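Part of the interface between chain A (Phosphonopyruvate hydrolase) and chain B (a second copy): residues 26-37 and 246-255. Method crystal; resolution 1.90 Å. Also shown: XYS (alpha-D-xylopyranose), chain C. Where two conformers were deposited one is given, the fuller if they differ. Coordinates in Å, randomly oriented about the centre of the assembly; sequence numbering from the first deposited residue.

Chain A, residues 26-37: LVAKLAEQAGFG
Chain B, residues 246-255: VREVFARIRR

A large aromatic knob entering a hole lined by small and branched residues is a classic way to join two helices, and phosphonopyruvate hydrolase gives a compact example. Chain A is helical over 26-34 and chain B over 246-255; both helices begin earlier, and B's continues. Phi/psi stays near -65/-41, with A:Ala34 at -71/-16. They run in broadly the same direction, at a signed crossing angle of -31° and a closest axial approach of 9.3 Å, and the stretches bury 547 Å². CA atoms pair A:Val27 with B:Val246 (7.1 Å), A:Leu30 with B:Arg247 (6.2 Å) and A:Ala34 with B:Ala251 (5.7 Å).

The knob is B:Phe250 (chi1 -73°, chi2 -3°; 99 Å² covered), buried and apolar like A:Leu30 and A:Phe36. A:Val27 (t) opens the hole, A:Val27 CG1 lying 3.7 Å from B:Phe250 CZ. A:Leu30 (m, t) points toward chain B, its CD1 3.9 Å from CG1 of B:Val246 (t) and its CB 3.9 Å from B:Phe250 CD2. Small side chains leave room for the knob: A:Ala31 CB lies 3.6 Å from B:Phe250 CE2, A:Ala34 CB 3.5 Å from B:Phe250 CB. A:Glu32 points away; A:Glu32 OE2 accepts a hydrogen bond from xylose O1 (2.9 Å).

A Schellman motif follows, A:Phe36 N bonding A:Ala31 O (3.2 Å) and A:Gly35 N bonding A:Glu32 O (3.0 Å). At A:Gly35 (105/12) a CB would jam against the preceding carbonyl and clash with B:Arg254 NH1.

Exposed, long B:Arg254 (chi -97°, -69°, -115°, 127°) lays CG 4.0 Å from the A:Phe36 ring centroid, over one face, while A:Gly35 O accepts a weak hydrogen bond from B:Arg254 NE (3.0 Å, 134°). A:Phe36 (-71/155; chi1 -72°, chi2 -80°) turns its edge to the B:Phe250 face, centroids 5.9 Å apart, planes at 79°. CG2 of B:Ile253 (m, p) meets that ring's edge 3.5 Å from A:Phe36 CZ.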

# COMPACT_ATOMS: atom_id res chain seq x y z
N LEU A 26 9.43 -15.49 -1.95
CA LEU A 26 9.86 -16.85 -1.64
C LEU A 26 10.14 -17.63 -2.96
O LEU A 26 11.16 -18.29 -3.10
CB LEU A 26 8.81 -17.59 -0.73
CG LEU A 26 9.06 -19.07 -0.38
CD1 LEU A 26 10.34 -19.21 0.38
CD2 LEU A 26 7.93 -19.68 0.45
N VAL A 27 9.19 -17.58 -3.87
CA VAL A 27 9.37 -18.26 -5.15
C VAL A 27 10.61 -17.67 -5.86
O VAL A 27 11.38 -18.41 -6.49
CB VAL A 27 8.12 -18.05 -6.04
CG1 VAL A 27 8.45 -18.41 -7.49
CG2 VAL A 27 6.90 -18.90 -5.43
N ALA A 28 10.80 -16.35 -5.78
CA ALA A 28 12.00 -15.74 -6.44
C ALA A 28 13.25 -16.31 -5.80
O ALA A 28 14.27 -16.60 -6.48
CB ALA A 28 11.96 -14.20 -6.32
N LYS A 29 13.24 -16.43 -4.46
CA LYS A 29 14.39 -17.02 -3.78
C LYS A 29 14.62 -18.46 -4.26
O LYS A 29 15.79 -18.88 -4.47
CB LYS A 29 14.19 -16.97 -2.26
CG LYS A 29 15.37 -17.51 -1.41
CD LYS A 29 15.12 -17.12 0.08
CE LYS A 29 16.34 -17.34 0.97
NZ LYS A 29 16.04 -16.92 2.38
N LEU A 30 13.56 -19.24 -4.48
CA LEU A 30 13.80 -20.59 -4.94
C LEU A 30 14.40 -20.60 -6.34
O LEU A 30 15.25 -21.44 -6.64
CB LEU A 30 12.53 -21.43 -4.88
CG LEU A 30 12.04 -21.66 -3.44
CD1 LEU A 30 10.59 -22.15 -3.44
CD2 LEU A 30 12.96 -22.68 -2.72
N ALA A 31 13.94 -19.69 -7.21
CA ALA A 31 14.49 -19.61 -8.58
C ALA A 31 15.97 -19.28 -8.50
O ALA A 31 16.78 -19.91 -9.23
CB ALA A 31 13.77 -18.49 -9.42
N GLU A 32 16.34 -18.35 -7.60
CA GLU A 32 17.75 -18.00 -7.47
C GLU A 32 18.54 -19.23 -7.07
O GLU A 32 19.61 -19.52 -7.63
CB GLU A 32 17.99 -16.90 -6.43
CG GLU A 32 19.47 -16.62 -6.34
CD GLU A 32 19.84 -15.40 -5.49
OE1 GLU A 32 19.01 -14.59 -5.12
OE2 GLU A 32 21.03 -15.24 -5.20
N GLN A 33 18.03 -19.95 -6.08
CA GLN A 33 18.68 -21.13 -5.56
C GLN A 33 18.76 -22.24 -6.59
O GLN A 33 19.75 -23.00 -6.58
CB GLN A 33 17.98 -21.60 -4.26
CG GLN A 33 18.28 -20.61 -3.11
CD GLN A 33 17.72 -21.08 -1.77
OE1 GLN A 33 17.02 -22.09 -1.72
NE2 GLN A 33 18.00 -20.33 -0.68
N ALA A 34 17.76 -22.35 -7.46
CA ALA A 34 17.76 -23.39 -8.52
C ALA A 34 18.83 -23.04 -9.60
O ALA A 34 19.20 -23.90 -10.37
CB ALA A 34 16.40 -23.52 -9.15
N GLY A 35 19.31 -21.80 -9.62
CA GLY A 35 20.36 -21.42 -10.55
C GLY A 35 19.93 -20.59 -11.73
O GLY A 35 20.72 -20.46 -12.66
N PHE A 36 18.69 -20.05 -11.75
CA PHE A 36 18.34 -19.24 -12.91
C PHE A 36 19.13 -17.94 -12.84
O PHE A 36 19.55 -17.51 -11.77
CB PHE A 36 16.81 -18.96 -12.95
CG PHE A 36 16.02 -20.16 -13.31
CD1 PHE A 36 15.90 -20.55 -14.66
CD2 PHE A 36 15.44 -20.93 -12.31
CE1 PHE A 36 15.22 -21.68 -15.01
CE2 PHE A 36 14.74 -22.11 -12.64
CZ PHE A 36 14.62 -22.49 -14.01
N GLY A 37 19.33 -17.33 -14.00
CA GLY A 37 20.08 -16.10 -14.14
C GLY A 37 19.36 -14.89 -13.55
O GLY A 37 19.99 -14.02 -12.96
N VAL B 246 7.34 -26.04 -6.23
CA VAL B 246 8.09 -25.03 -7.01
C VAL B 246 9.55 -25.38 -7.07
O VAL B 246 10.22 -25.29 -8.13
CB VAL B 246 7.96 -23.65 -6.37
CG1 VAL B 246 9.04 -22.69 -6.96
CG2 VAL B 246 6.50 -23.14 -6.65
N ARG B 247 10.05 -25.80 -5.91
CA ARG B 247 11.43 -26.21 -5.81
C ARG B 247 11.73 -27.39 -6.77
O ARG B 247 12.81 -27.45 -7.40
CB ARG B 247 11.64 -26.64 -4.36
CG ARG B 247 12.97 -26.57 -3.91
CD ARG B 247 12.95 -26.82 -2.39
NE ARG B 247 12.19 -28.02 -2.01
CZ ARG B 247 12.15 -28.47 -0.74
NH1 ARG B 247 12.81 -27.81 0.22
NH2 ARG B 247 11.47 -29.57 -0.45
N GLU B 248 10.79 -28.35 -6.85
CA GLU B 248 11.01 -29.51 -7.71
C GLU B 248 10.93 -29.14 -9.20
O GLU B 248 11.75 -29.61 -10.00
CB GLU B 248 9.97 -30.64 -7.39
CG GLU B 248 10.24 -31.97 -8.11
N VAL B 249 9.94 -28.32 -9.58
CA VAL B 249 9.82 -27.95 -10.97
C VAL B 249 11.07 -27.12 -11.37
O VAL B 249 11.60 -27.33 -12.44
CB VAL B 249 8.51 -27.15 -11.22
CG1 VAL B 249 8.60 -25.84 -10.56
CG2 VAL B 249 8.29 -26.85 -12.69
N PHE B 250 11.55 -26.22 -10.49
CA PHE B 250 12.70 -25.40 -10.82
C PHE B 250 13.93 -26.28 -11.02
O PHE B 250 14.73 -26.07 -11.96
CB PHE B 250 13.01 -24.37 -9.72
CG PHE B 250 12.02 -23.19 -9.64
CD1 PHE B 250 10.99 -23.04 -10.55
CD2 PHE B 250 12.20 -22.18 -8.65
CE1 PHE B 250 10.09 -21.92 -10.52
CE2 PHE B 250 11.29 -21.02 -8.59
CZ PHE B 250 10.24 -20.90 -9.52
N ALA B 251 14.07 -27.29 -10.15
CA ALA B 251 15.25 -28.18 -10.22
C ALA B 251 15.15 -29.00 -11.51
O ALA B 251 16.16 -29.21 -12.18
CB ALA B 251 15.30 -29.09 -9.00
N ARG B 252 13.96 -29.47 -11.88
CA ARG B 252 13.82 -30.22 -13.12
C ARG B 252 14.13 -29.36 -14.35
O ARG B 252 14.82 -29.83 -15.29
CB ARG B 252 12.42 -30.81 -13.29
CG ARG B 252 12.13 -31.92 -12.29
CD ARG B 252 10.70 -32.50 -12.33
NE ARG B 252 10.38 -33.13 -13.63
CZ ARG B 252 9.13 -33.35 -14.08
NH1 ARG B 252 8.05 -32.99 -13.35
NH2 ARG B 252 8.97 -33.98 -15.24
N ILE B 253 13.62 -28.12 -14.37
CA ILE B 253 13.84 -27.25 -15.53
C ILE B 253 15.33 -27.00 -15.71
O ILE B 253 15.83 -27.01 -16.81
CB ILE B 253 13.04 -25.89 -15.35
CG1 ILE B 253 11.52 -26.14 -15.57
CG2 ILE B 253 13.48 -24.84 -16.39
CD1 ILE B 253 10.86 -27.31 -14.87
N ARG B 254 16.05 -26.83 -14.61
CA ARG B 254 17.49 -26.58 -14.70
C ARG B 254 18.29 -27.84 -15.11
O ARG B 254 19.28 -27.73 -15.84
CB ARG B 254 17.96 -25.93 -13.38
CG ARG B 254 18.00 -24.35 -13.63
CD ARG B 254 19.11 -23.99 -14.59
NE ARG B 254 20.11 -23.17 -13.89
CZ ARG B 254 21.43 -23.40 -13.82
NH1 ARG B 254 22.01 -23.88 -12.72
NH2 ARG B 254 22.18 -23.13 -14.88
N ARG B 255 17.84 -29.01 -14.67
CA ARG B 255 18.46 -30.29 -15.00
C ARG B 255 18.15 -30.61 -16.47
O ARG B 255 19.03 -31.03 -17.24
CB ARG B 255 17.84 -31.33 -14.05
CG ARG B 255 18.60 -32.58 -13.76
CD ARG B 255 18.16 -33.12 -12.36
NE ARG B 255 16.71 -33.30 -12.28
CZ ARG B 255 15.98 -33.06 -11.19
NH1 ARG B 255 16.55 -32.61 -10.08
NH2 ARG B 255 14.67 -33.34 -11.19
C1 XYS C . 21.98 -15.28 -1.56
C2 XYS C . 22.27 -14.52 -0.23
C3 XYS C . 22.68 -13.06 -0.59
C4 XYS C . 23.87 -12.99 -1.61
C5 XYS C . 23.85 -14.05 -2.73
O1 XYS C . 20.87 -14.79 -2.34
O2 XYS C . 21.08 -14.49 0.56
O3 XYS C . 22.97 -12.30 0.62
O4 XYS C . 24.22 -11.68 -2.09
O5 XYS C . 23.17 -15.34 -2.38